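Local coordinates for p-nitrophenyl phosphatase (Pho2) (Archaeoglobus fulgidus, PDB 3QGM), which hydrolyses p-nitrophenyl phosphate as a phosphatase of the haloacid dehalogenase (HAD) superfamily, with a divalent metal ion in its active site, at the calcium ion site and the interface of chains A and B. Coordinates in Å, arbitrary orientation; residue numbers count along the deposited sequence, not the author numbering. Chains: chain A/B, p-nitrophenyl phosphatase (Pho2).

Contact 1: the calcium ion site. Residues chain A 14, 16-17, 22, 212-213, 217, 235. With CA (calcium ion), chain C.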
# COMPACT_ATOMS: atom_id res chain seq x y z
N ASP A 14 2.79 -22.24 -17.05
CA ASP A 14 3.46 -21.49 -15.96
C ASP A 14 4.86 -22.10 -15.73
O ASP A 14 5.02 -23.33 -15.81
CB ASP A 14 2.53 -21.59 -14.74
CG ASP A 14 3.15 -21.17 -13.41
OD1 ASP A 14 3.92 -20.18 -13.25
OD2 ASP A 14 2.76 -21.88 -12.47
N ASP A 16 7.31 -21.07 -12.90
CA ASP A 16 7.63 -21.31 -11.48
C ASP A 16 6.62 -22.19 -10.75
O ASP A 16 5.41 -21.89 -10.70
CB ASP A 16 7.88 -20.01 -10.70
CG ASP A 16 9.15 -20.09 -9.81
OD1 ASP A 16 10.28 -20.17 -10.37
OD2 ASP A 16 8.99 -20.12 -8.56
N GLY A 17 7.12 -23.29 -10.22
CA GLY A 17 6.30 -24.30 -9.52
C GLY A 17 5.97 -25.44 -10.47
O GLY A 17 5.37 -26.45 -10.07
N SER A 22 12.83 -20.93 -9.17
CA SER A 22 13.97 -20.01 -9.36
C SER A 22 14.94 -20.70 -10.33
O SER A 22 14.52 -21.16 -11.37
CB SER A 22 14.62 -19.66 -8.00
OG SER A 22 15.71 -18.74 -8.11
N ASP A 212 0.47 -23.94 -11.12
CA ASP A 212 0.53 -24.42 -9.75
C ASP A 212 -0.34 -23.62 -8.81
O ASP A 212 -0.41 -23.99 -7.66
CB ASP A 212 1.98 -24.47 -9.21
CG ASP A 212 2.58 -23.09 -8.96
OD1 ASP A 212 2.24 -22.12 -9.68
OD2 ASP A 212 3.43 -22.98 -8.06
N GLN A 213 -0.99 -22.56 -9.29
CA GLN A 213 -1.87 -21.69 -8.48
C GLN A 213 -3.28 -21.56 -9.06
O GLN A 213 -3.50 -21.11 -10.21
CB GLN A 213 -1.26 -20.29 -8.35
CG GLN A 213 0.04 -20.26 -7.57
CD GLN A 213 0.53 -18.84 -7.31
OE1 GLN A 213 0.44 -18.35 -6.19
NE2 GLN A 213 1.07 -18.20 -8.32
N ASP A 217 -3.27 -19.30 -12.15
CA ASP A 217 -3.22 -20.08 -13.38
C ASP A 217 -4.59 -20.62 -13.78
O ASP A 217 -4.97 -20.51 -14.94
CB ASP A 217 -2.23 -21.22 -13.19
CG ASP A 217 -0.87 -20.69 -12.82
OD1 ASP A 217 -0.31 -20.02 -13.72
OD2 ASP A 217 -0.43 -20.84 -11.64
N VAL A 235 3.08 -24.29 -5.49
CA VAL A 235 2.28 -23.71 -4.39
C VAL A 235 1.11 -24.64 -3.90
O VAL A 235 0.80 -24.72 -2.70
CB VAL A 235 1.76 -22.29 -4.82
CG1 VAL A 235 0.71 -21.77 -3.90
CG2 VAL A 235 2.93 -21.26 -4.97
CA CA C . 3.55 -20.55 -10.66
O HOH W 1 4.25 -20.50 -8.32
O HOH W 2 4.67 -18.49 -10.61
O HOH W 3 1.78 -19.37 -10.84
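A calcium ion occupies the metal site of this HAD-family phosphatase, where the family normally employs magnesium. The DXD motif supplies A:Asp14, the aspartate that in this family acts as the nucleophile, and A:Asp16, its general acid/base partner. Followed outward from CB, A:Asp14 turns CG anti to the backbone N (chi1 166°), at the end of strand 10-14, so that both carboxylate oxygens face the metal: OD2 binds calcium at 2.4 Å and OD1 binds it more loosely at 2.6 Å. Such a two-pronged grip engages the attacking carboxylate on both oxygens and suits the large calcium ion; it may be less favourable for catalysis than one-pronged binding. A:Asp16 contributes its backbone carbonyl O, while its side chain points away from the metal and uses the syn lone pair of OD1 to accept the N-H of A:Ser22 at 2.9 Å. A:Asp212, from the loop after strand 207-211, carries CG in the crowded position between its backbone N and carbonyl carbon, and binds the calcium through OD1 at 2.3 Å. Its other oxygen, OD2, receives the backbone N-H of A:Val235 from above the carboxylate plane, almost straight at 172°, and also meets water 1, which fixes the rotation of the carboxylate. Waters 1, 2 and 3 bring the observed coordination to seven. A:Asp217, on helix 214-224, belongs to the second shell: OD2 takes the backbone N-H of A:Gln213 on its anti lone pair at 3.0 Å and also contacts metal-bound water 3. An alanine here would remove that carboxylate and would probably loosen both water 3 and the loop carrying A:Asp212 and A:Gln213. The nearby negative charge is likely to be offset in part by the metal. From its extended side chain, A:Gln213 points NE2 at water 3, 2.9 Å away.

Contact 2: the interface of chains A and B. Residues chain A 129-131; chain B 126-127, 129-131.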
# COMPACT_ATOMS: atom_id res chain seq x y z
N ILE A 129 12.51 -0.37 -3.69
CA ILE A 129 11.42 0.58 -3.51
C ILE A 129 11.74 1.43 -2.27
O ILE A 129 12.25 0.94 -1.25
CB ILE A 129 10.01 -0.13 -3.42
CG1 ILE A 129 8.86 0.88 -3.49
CG2 ILE A 129 9.85 -0.90 -2.16
CD1 ILE A 129 8.70 1.53 -4.80
N ASN A 130 11.45 2.71 -2.37
CA ASN A 130 11.71 3.63 -1.26
C ASN A 130 10.74 4.79 -1.26
O ASN A 130 9.87 4.87 -2.14
CB ASN A 130 13.17 4.11 -1.28
CG ASN A 130 13.52 4.94 -2.50
OD1 ASN A 130 12.66 5.39 -3.24
ND2 ASN A 130 14.82 5.12 -2.72
N PHE A 131 10.86 5.70 -0.30
CA PHE A 131 9.89 6.79 -0.19
C PHE A 131 9.88 7.68 -1.44
O PHE A 131 8.81 8.07 -1.96
CB PHE A 131 10.19 7.62 1.04
CG PHE A 131 9.08 8.54 1.46
CD1 PHE A 131 7.94 8.04 2.10
CD2 PHE A 131 9.20 9.90 1.31
CE1 PHE A 131 6.92 8.91 2.56
CE2 PHE A 131 8.21 10.75 1.73
CZ PHE A 131 7.05 10.25 2.37
N ASN B 126 7.16 6.55 7.68
CA ASN B 126 8.60 6.53 7.69
C ASN B 126 9.18 6.96 6.33
O ASN B 126 9.04 6.25 5.32
CB ASN B 126 9.09 5.10 8.04
CG ASN B 126 10.57 5.08 8.47
OD1 ASN B 126 11.41 5.90 7.98
ND2 ASN B 126 10.90 4.16 9.40
N ARG B 127 9.91 8.05 6.32
CA ARG B 127 10.58 8.56 5.11
C ARG B 127 11.67 7.67 4.59
O ARG B 127 12.14 7.86 3.49
CB ARG B 127 11.23 9.93 5.36
CG ARG B 127 10.28 11.11 5.18
CD ARG B 127 11.05 12.41 4.87
NE ARG B 127 11.14 12.60 3.42
CZ ARG B 127 10.32 13.36 2.69
NH1 ARG B 127 9.35 14.08 3.25
NH2 ARG B 127 10.49 13.42 1.37
N ILE B 129 11.27 4.36 4.61
CA ILE B 129 10.61 3.12 4.32
C ILE B 129 11.27 2.45 3.12
O ILE B 129 11.66 3.10 2.15
CB ILE B 129 9.10 3.33 4.05
CG1 ILE B 129 8.39 1.99 3.85
CG2 ILE B 129 8.88 4.26 2.83
CD1 ILE B 129 8.05 1.31 5.14
N ASN B 130 11.39 1.13 3.20
CA ASN B 130 12.04 0.39 2.16
C ASN B 130 11.45 -1.00 2.11
O ASN B 130 10.51 -1.30 2.84
CB ASN B 130 13.59 0.40 2.34
CG ASN B 130 14.04 -0.19 3.66
OD1 ASN B 130 13.28 -0.90 4.36
ND2 ASN B 130 15.31 0.09 4.01
N PHE B 131 12.05 -1.86 1.31
CA PHE B 131 11.51 -3.18 1.07
C PHE B 131 11.67 -4.09 2.26
O PHE B 131 10.78 -4.89 2.54
CB PHE B 131 12.22 -3.80 -0.09
CG PHE B 131 11.56 -5.01 -0.59
CD1 PHE B 131 10.51 -4.91 -1.47
CD2 PHE B 131 12.05 -6.25 -0.26
CE1 PHE B 131 9.91 -6.07 -1.97
CE2 PHE B 131 11.45 -7.38 -0.75
CZ PHE B 131 10.40 -7.29 -1.61
O HOH W 4 14.09 -1.11 -0.61
O HOH W 5 12.78 5.43 1.85
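The ring of A:Phe131 and the guanidinium of B:Arg127 meet obliquely, their planes 64° apart, rather than in a parallel stack. A:Phe131 CE2 lies over the centre of one guanidinium face, 3.5 Å from B:Arg127 CZ, so it is the rim of the ring that addresses the flat cation. One face of the ring receives B:Arg127 CA, offset toward the rim, and the arginine, bent at chi3 (94°), folds around from there to CE2. On the other flank, CD1 meets the CG2 methyl branch of B:Ile129 at 4.0 Å, the two side chains crossing at about a right angle. With CG anti to its backbone N (chi1 -165°), A:Phe131 extends from the start of helix 131-143 toward the partner chain.

Beside this packing, the two A:Asn130 and B:Asn130 backbones form an antiparallel bridge around the two-fold axis, and the asparagine side chains do not carry the polar link. Water does so instead: water 5 accepts the N-H of A:Phe131 at 2.9 Å and also contacts the carbonyl O atoms of B:Arg127 and B:Ile129. The helix's first N-H is thus satisfied across the interface without a direct hydrogen bond between the chains in this patch. The pairing may be the biological dimer, but it could also reflect crystal packing. Water 4, the two-fold counterpart of water 5, lies 2.8 Å from A:Ile129 O and accepts the N-H of B:Phe131 at 2.9 Å.

About 29 Å separates the C-alpha centres of contact 1 and contact 2, and they have no residue in common. Contact 1 draws on the end of strand 10-14, helix 214-224 and neighbouring loops, whereas contact 2 uses the loop after strand 120-123 and the start of helix 131-143. The metal site is therefore built from one chain's own residues, and the partner contributes nothing to the ligands described. Because the assembly is two-fold symmetric, each chain carries its own metal site. Any influence of chain pairing on catalysis would probably be indirect, acting through the positioning of intervening segments.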